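Long-range contacts in malonyl CoA:acyl carrier protein malonyltransferase (Streptomyces coelicolor, PDB 1NM2), which probably catalyses the transfer of the malonyl group from malonyl-CoA to holo-acyl carrier protein, in the pathway of fatty acid biosynthesis: residues A[20-24]-A[298-304]; A[293-297]-A[310-314]. All coordinates share one frame; numbering follows the deposited sequence.

Both contacts belong to the alpha/beta hydrolase-like core and use its last strand-to-helix unit. Along the chain the segments alternate: 20-24, 293-297, 298-304, 310-314. Interaction 2 packs the final helix, 304-314, back on strand 294-297, an edge strand of the parallel sheet; interaction 1 takes the loop joining the two and sets it against the short helix 19-22 near the chain's beginning. The centres lie about 17 Å apart, and Asp-303 and Ala-297 pack where the contacts meet. Strand 93-96 of the same sheet leads into a probable nucleophile elbow; both contacts lie at or beside the outer strand 294-297, which two strands separate from it.

Interaction 1 (A[20-24]-A[298-304]); sequences DWLAL and LKTPDDL
OD1 of Asp-303 is gripped by two backbone N-H groups, those of Lys-299 (N to OD1 2.8 Å) and Thr-300, which meet the indole of Trp-21 at its edge and over its face respectively. The first donor comes to the anti lone pair and the second from above the carboxylate plane; the two bonds tie together the start of the loop that links strand 294-297 to helix 304-314 in the alpha/beta hydrolase-like core. The carbonyl of Lys-299 faces helix 19-22, where NE1 of Trp-21 donates to its O at 2.9 Å. The acceptor lies near the indole plane, and the N-H points at it within about twenty degrees of straight (161°), but the donor stands above the carbonyl plane.

With chi2 at 93° the indole stands broadside to its CA-CB bond and turns one face to Pro-301. CD of this proline sits 3.7 Å from the centroid of the five-membered ring, only 14° off its normal, a CH-pi contact that suits hydrogens slightly polarised by the adjoining nitrogen. Over the same face, nearer the rim, C of Thr-300 comes within 3.2 Å of Trp-21 CZ2. At the far end of the indole the branched tip of Leu-304 arrives from the opposite direction, its CD1 4.0 Å from CZ3. A leucine in place of Trp-21 would probably leave the Lys-299 carbonyl without its indole donor and open a gap beneath Pro-301.

Helix 57-75 adds Ser-71 and Ala-74 beside Trp-21 and Leu-304. Toward solvent, Asp-20 and Thr-300 run side by side, and a water donates to Asp-20 OD1 and weakly accepts from Asp-302 N, while CB of Asp-20 meets Pro-301 CD at 3.5 Å.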
loop_
_atom_site.group_PDB
_atom_site.type_symbol
_atom_site.label_atom_id
_atom_site.label_comp_id
_atom_site.label_asym_id
_atom_site.label_seq_id
_atom_site.Cartn_x
_atom_site.Cartn_y
_atom_site.Cartn_z
ATOM N N ASP A 20 -2.080 -19.860 -6.082
ATOM C CA ASP A 20 -0.929 -20.680 -5.711
ATOM C C ASP A 20 -0.582 -20.578 -4.228
ATOM O O ASP A 20 -0.122 -21.551 -3.623
ATOM C CB ASP A 20 0.292 -20.299 -6.557
ATOM C CG ASP A 20 0.158 -20.732 -8.011
ATOM O OD1 ASP A 20 1.066 -20.428 -8.814
ATOM O OD2 ASP A 20 -0.854 -21.383 -8.346
ATOM N N TRP A 21 -0.807 -19.408 -3.640
ATOM C CA TRP A 21 -0.507 -19.225 -2.226
ATOM C C TRP A 21 -1.456 -20.015 -1.334
ATOM O O TRP A 21 -1.046 -20.514 -0.287
ATOM C CB TRP A 21 -0.550 -17.743 -1.854
ATOM C CG TRP A 21 0.500 -16.959 -2.561
ATOM C CD1 TRP A 21 0.372 -16.297 -3.748
ATOM C CD2 TRP A 21 1.868 -16.818 -2.167
ATOM N NE1 TRP A 21 1.575 -15.754 -4.119
ATOM C CE2 TRP A 21 2.514 -16.059 -3.168
ATOM C CE3 TRP A 21 2.614 -17.265 -1.064
ATOM C CZ2 TRP A 21 3.874 -15.734 -3.103
ATOM C CZ3 TRP A 21 3.970 -16.943 -0.999
ATOM C CH2 TRP A 21 4.584 -16.183 -2.017
ATOM N N LEU A 22 -2.717 -20.136 -1.748
ATOM C CA LEU A 22 -3.696 -20.889 -0.961
ATOM C C LEU A 22 -3.393 -22.379 -0.975
ATOM O O LEU A 22 -3.896 -23.124 -0.134
ATOM C CB LEU A 22 -5.121 -20.697 -1.494
ATOM C CG LEU A 22 -5.963 -19.507 -1.043
ATOM C CD1 LEU A 22 -5.862 -19.328 0.465
ATOM C CD2 LEU A 22 -5.495 -18.276 -1.752
ATOM N N ALA A 23 -2.585 -22.811 -1.941
ATOM C CA ALA A 23 -2.235 -24.219 -2.068
ATOM C C ALA A 23 -1.210 -24.669 -1.033
ATOM O O ALA A 23 -1.045 -25.864 -0.802
ATOM C CB ALA A 23 -1.717 -24.503 -3.471
ATOM N N LEU A 24 -0.518 -23.722 -0.410
ATOM C CA LEU A 24 0.474 -24.077 0.598
ATOM C C LEU A 24 -0.232 -24.685 1.807
ATOM O O LEU A 24 -1.245 -24.164 2.270
ATOM C CB LEU A 24 1.272 -22.841 1.023
ATOM C CG LEU A 24 2.163 -22.200 -0.054
ATOM C CD1 LEU A 24 2.860 -20.962 0.512
ATOM C CD2 LEU A 24 3.189 -23.212 -0.529
ATOM N N LEU A 298 7.650 -10.984 -4.658
ATOM C CA LEU A 298 7.011 -12.275 -4.447
ATOM C C LEU A 298 5.684 -12.289 -5.194
ATOM O O LEU A 298 4.772 -11.527 -4.870
ATOM C CB LEU A 298 6.749 -12.519 -2.960
ATOM C CG LEU A 298 7.971 -12.746 -2.070
ATOM C CD1 LEU A 298 7.522 -12.894 -0.627
ATOM C CD2 LEU A 298 8.723 -13.989 -2.533
ATOM N N LYS A 299 5.581 -13.141 -6.208
ATOM C CA LYS A 299 4.346 -13.244 -6.970
ATOM C C LYS A 299 3.672 -14.590 -6.720
ATOM O O LYS A 299 2.447 -14.665 -6.624
ATOM C CB LYS A 299 4.630 -13.027 -8.453
ATOM C CG LYS A 299 5.204 -11.638 -8.731
ATOM C CD LYS A 299 5.429 -11.395 -10.212
ATOM C CE LYS A 299 5.914 -9.977 -10.464
ATOM N NZ LYS A 299 6.075 -9.697 -11.916
ATOM N N THR A 300 4.474 -15.648 -6.597
ATOM C CA THR A 300 3.949 -16.990 -6.322
ATOM C C THR A 300 4.918 -17.720 -5.394
ATOM O O THR A 300 6.068 -17.312 -5.241
ATOM C CB THR A 300 3.793 -17.845 -7.610
ATOM O OG1 THR A 300 5.088 -18.184 -8.118
ATOM C CG2 THR A 300 3.007 -17.087 -8.680
ATOM N N PRO A 301 4.460 -18.808 -4.756
ATOM C CA PRO A 301 5.314 -19.579 -3.845
ATOM C C PRO A 301 6.637 -20.012 -4.484
ATOM O O PRO A 301 7.627 -20.238 -3.788
ATOM C CB PRO A 301 4.431 -20.766 -3.478
ATOM C CG PRO A 301 3.059 -20.143 -3.450
ATOM C CD PRO A 301 3.067 -19.292 -4.708
ATOM N N ASP A 302 6.646 -20.127 -5.809
ATOM C CA ASP A 302 7.845 -20.529 -6.540
ATOM C C ASP A 302 8.949 -19.479 -6.423
ATOM O O ASP A 302 10.110 -19.755 -6.724
ATOM C CB ASP A 302 7.500 -20.764 -8.018
ATOM C CG ASP A 302 6.687 -22.032 -8.241
ATOM O OD1 ASP A 302 5.996 -22.119 -9.276
ATOM O OD2 ASP A 302 6.741 -22.948 -7.392
ATOM N N ASP A 303 8.588 -18.276 -5.983
ATOM C CA ASP A 303 9.555 -17.189 -5.820
ATOM C C ASP A 303 10.235 -17.248 -4.448
ATOM O O ASP A 303 11.223 -16.559 -4.208
ATOM C CB ASP A 303 8.850 -15.830 -5.971
ATOM C CG ASP A 303 8.396 -15.551 -7.399
ATOM O OD1 ASP A 303 7.383 -14.842 -7.578
ATOM O OD2 ASP A 303 9.059 -16.023 -8.343
ATOM N N LEU A 304 9.703 -18.079 -3.554
ATOM C CA LEU A 304 10.226 -18.200 -2.191
ATOM C C LEU A 304 11.689 -18.612 -2.018
ATOM O O LEU A 304 12.400 -18.020 -1.208
ATOM C CB LEU A 304 9.322 -19.133 -1.378
ATOM C CG LEU A 304 7.936 -18.527 -1.120
ATOM C CD1 LEU A 304 7.019 -19.549 -0.466
ATOM C CD2 LEU A 304 8.089 -17.286 -0.242
HETATM O O HOH W 1 3.756 -21.243 -7.113
#

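Interaction 2 (A[293-297]-A[310-314]); sequences VKTLA and LVAEH
Lys-294 lays the CD and CE of its long side chain against one methyl of Leu-310, both 3.9 Å from CD1. A strand and the helix after it pack here as a beta-alpha unit: strand 294-297 runs at the edge of the parallel sheet, and the segment of helix 304-314 returns across it nearly antiparallel, at 147°, its axis 11.0 Å from that of the strand. Neighbouring strand 272-275 is bonded to Lys-294 and Leu-296 through the backbone, and its Ile-274 shares Leu-310, while Thr-295 and Ala-297 face helix 281-289.

Leu-310 is the buried centre, and its two methyls divide the work. Chi1 of -163° sets CG opposite the backbone nitrogen and brings both methyls to the strand, CD1 going to the lysine and CD2 to Leu-296, whose CB is 3.7 Å away. A leucine suits a helix position that has to cover two residues of one strand face.

The lysine chain bends at chi3 (70°), which carries its ammonium group past the leucine toward Glu-313. There NZ lies 4.0 Å from OE2 of Glu-313, a long salt bridge between side chains that cross at about a right angle. His-314 presents the edge of its ring, with NE2 4.1 Å from Lys-294 CD. Its other nitrogen, ND1, is hydrogen-bonded to OG1 of Thr-271, which fixes the turn of the imidazole, and the ring also meets that of His-1.

NE2 of His-314 is buried here with no polar partner in the model; Lys-294 NZ, 5.6 Å from it, and the nearer Glu-313 carboxylate would probably pull its ionisation in opposite directions. The contact therefore rests mainly on leucine and lysine hydrocarbon, with the long Lys-294 to Glu-313 attraction added on the solvent side.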
loop_
_atom_site.group_PDB
_atom_site.type_symbol
_atom_site.label_atom_id
_atom_site.label_comp_id
_atom_site.label_asym_id
_atom_site.label_seq_id
_atom_site.Cartn_x
_atom_site.Cartn_y
_atom_site.Cartn_z
ATOM N N VAL A 293 20.573 -1.443 -5.590
ATOM C CA VAL A 293 19.863 -2.211 -4.571
ATOM C C VAL A 293 19.213 -3.451 -5.184
ATOM O O VAL A 293 18.523 -3.351 -6.200
ATOM C CB VAL A 293 18.765 -1.354 -3.904
ATOM C CG1 VAL A 293 18.011 -2.180 -2.877
ATOM C CG2 VAL A 293 19.393 -0.130 -3.249
ATOM N N LYS A 294 19.440 -4.616 -4.583
ATOM C CA LYS A 294 18.841 -5.844 -5.101
ATOM C C LYS A 294 17.361 -5.826 -4.758
ATOM O O LYS A 294 16.982 -5.457 -3.646
ATOM C CB LYS A 294 19.491 -7.090 -4.485
ATOM C CG LYS A 294 20.933 -7.322 -4.905
ATOM C CD LYS A 294 21.367 -8.768 -4.669
ATOM C CE LYS A 294 20.680 -9.733 -5.639
ATOM N NZ LYS A 294 21.172 -11.145 -5.519
ATOM N N THR A 295 16.524 -6.206 -5.713
ATOM C CA THR A 295 15.085 -6.220 -5.486
ATOM C C THR A 295 14.488 -7.554 -5.907
ATOM O O THR A 295 14.961 -8.189 -6.853
ATOM C CB THR A 295 14.370 -5.109 -6.288
ATOM O OG1 THR A 295 14.603 -5.310 -7.687
ATOM C CG2 THR A 295 14.883 -3.739 -5.892
ATOM N N LEU A 296 13.451 -7.978 -5.195
ATOM C CA LEU A 296 12.770 -9.225 -5.513
ATOM C C LEU A 296 11.301 -9.082 -5.146
ATOM O O LEU A 296 10.964 -8.646 -4.042
ATOM C CB LEU A 296 13.395 -10.397 -4.746
ATOM C CG LEU A 296 12.887 -11.805 -5.102
ATOM C CD1 LEU A 296 13.896 -12.850 -4.647
ATOM C CD2 LEU A 296 11.532 -12.056 -4.461
ATOM N N ALA A 297 10.428 -9.436 -6.082
ATOM C CA ALA A 297 8.995 -9.356 -5.851
ATOM C C ALA A 297 8.414 -10.759 -5.720
ATOM O O ALA A 297 8.673 -11.628 -6.555
ATOM C CB ALA A 297 8.317 -8.617 -7.004
ATOM N N LEU A 310 18.047 -14.384 -0.695
ATOM C CA LEU A 310 18.242 -12.954 -0.537
ATOM C C LEU A 310 18.171 -12.584 0.942
ATOM O O LEU A 310 18.968 -11.782 1.431
ATOM C CB LEU A 310 17.180 -12.192 -1.328
ATOM C CG LEU A 310 17.464 -10.712 -1.592
ATOM C CD1 LEU A 310 18.834 -10.558 -2.253
ATOM C CD2 LEU A 310 16.368 -10.140 -2.484
ATOM N N VAL A 311 17.214 -13.171 1.653
ATOM C CA VAL A 311 17.073 -12.901 3.076
ATOM C C VAL A 311 18.354 -13.312 3.798
ATOM O O VAL A 311 18.951 -12.517 4.516
ATOM C CB VAL A 311 15.875 -13.675 3.687
ATOM C CG1 VAL A 311 15.893 -13.562 5.198
ATOM C CG2 VAL A 311 14.573 -13.115 3.153
ATOM N N ALA A 312 18.781 -14.551 3.583
ATOM C CA ALA A 312 19.983 -15.070 4.221
ATOM C C ALA A 312 21.220 -14.179 4.067
ATOM O O ALA A 312 21.947 -13.952 5.034
ATOM C CB ALA A 312 20.285 -16.469 3.687
ATOM N N GLU A 313 21.462 -13.671 2.861
ATOM C CA GLU A 313 22.641 -12.840 2.637
ATOM C C GLU A 313 22.501 -11.368 3.018
ATOM O O GLU A 313 23.469 -10.613 2.936
ATOM C CB GLU A 313 23.094 -12.946 1.178
ATOM C CG GLU A 313 22.096 -12.434 0.165
ATOM C CD GLU A 313 22.693 -12.320 -1.228
ATOM O OE1 GLU A 313 23.671 -11.558 -1.392
ATOM O OE2 GLU A 313 22.187 -12.990 -2.158
ATOM N N HIS A 314 21.312 -10.956 3.444
ATOM C CA HIS A 314 21.103 -9.561 3.817
ATOM C C HIS A 314 20.593 -9.358 5.241
ATOM O O HIS A 314 20.321 -8.231 5.650
ATOM C CB HIS A 314 20.151 -8.899 2.819
ATOM C CG HIS A 314 20.782 -8.598 1.496
ATOM N ND1 HIS A 314 21.549 -7.474 1.277
ATOM C CD2 HIS A 314 20.784 -9.287 0.329
ATOM C CE1 HIS A 314 21.995 -7.482 0.033
ATOM N NE2 HIS A 314 21.545 -8.572 -0.564
#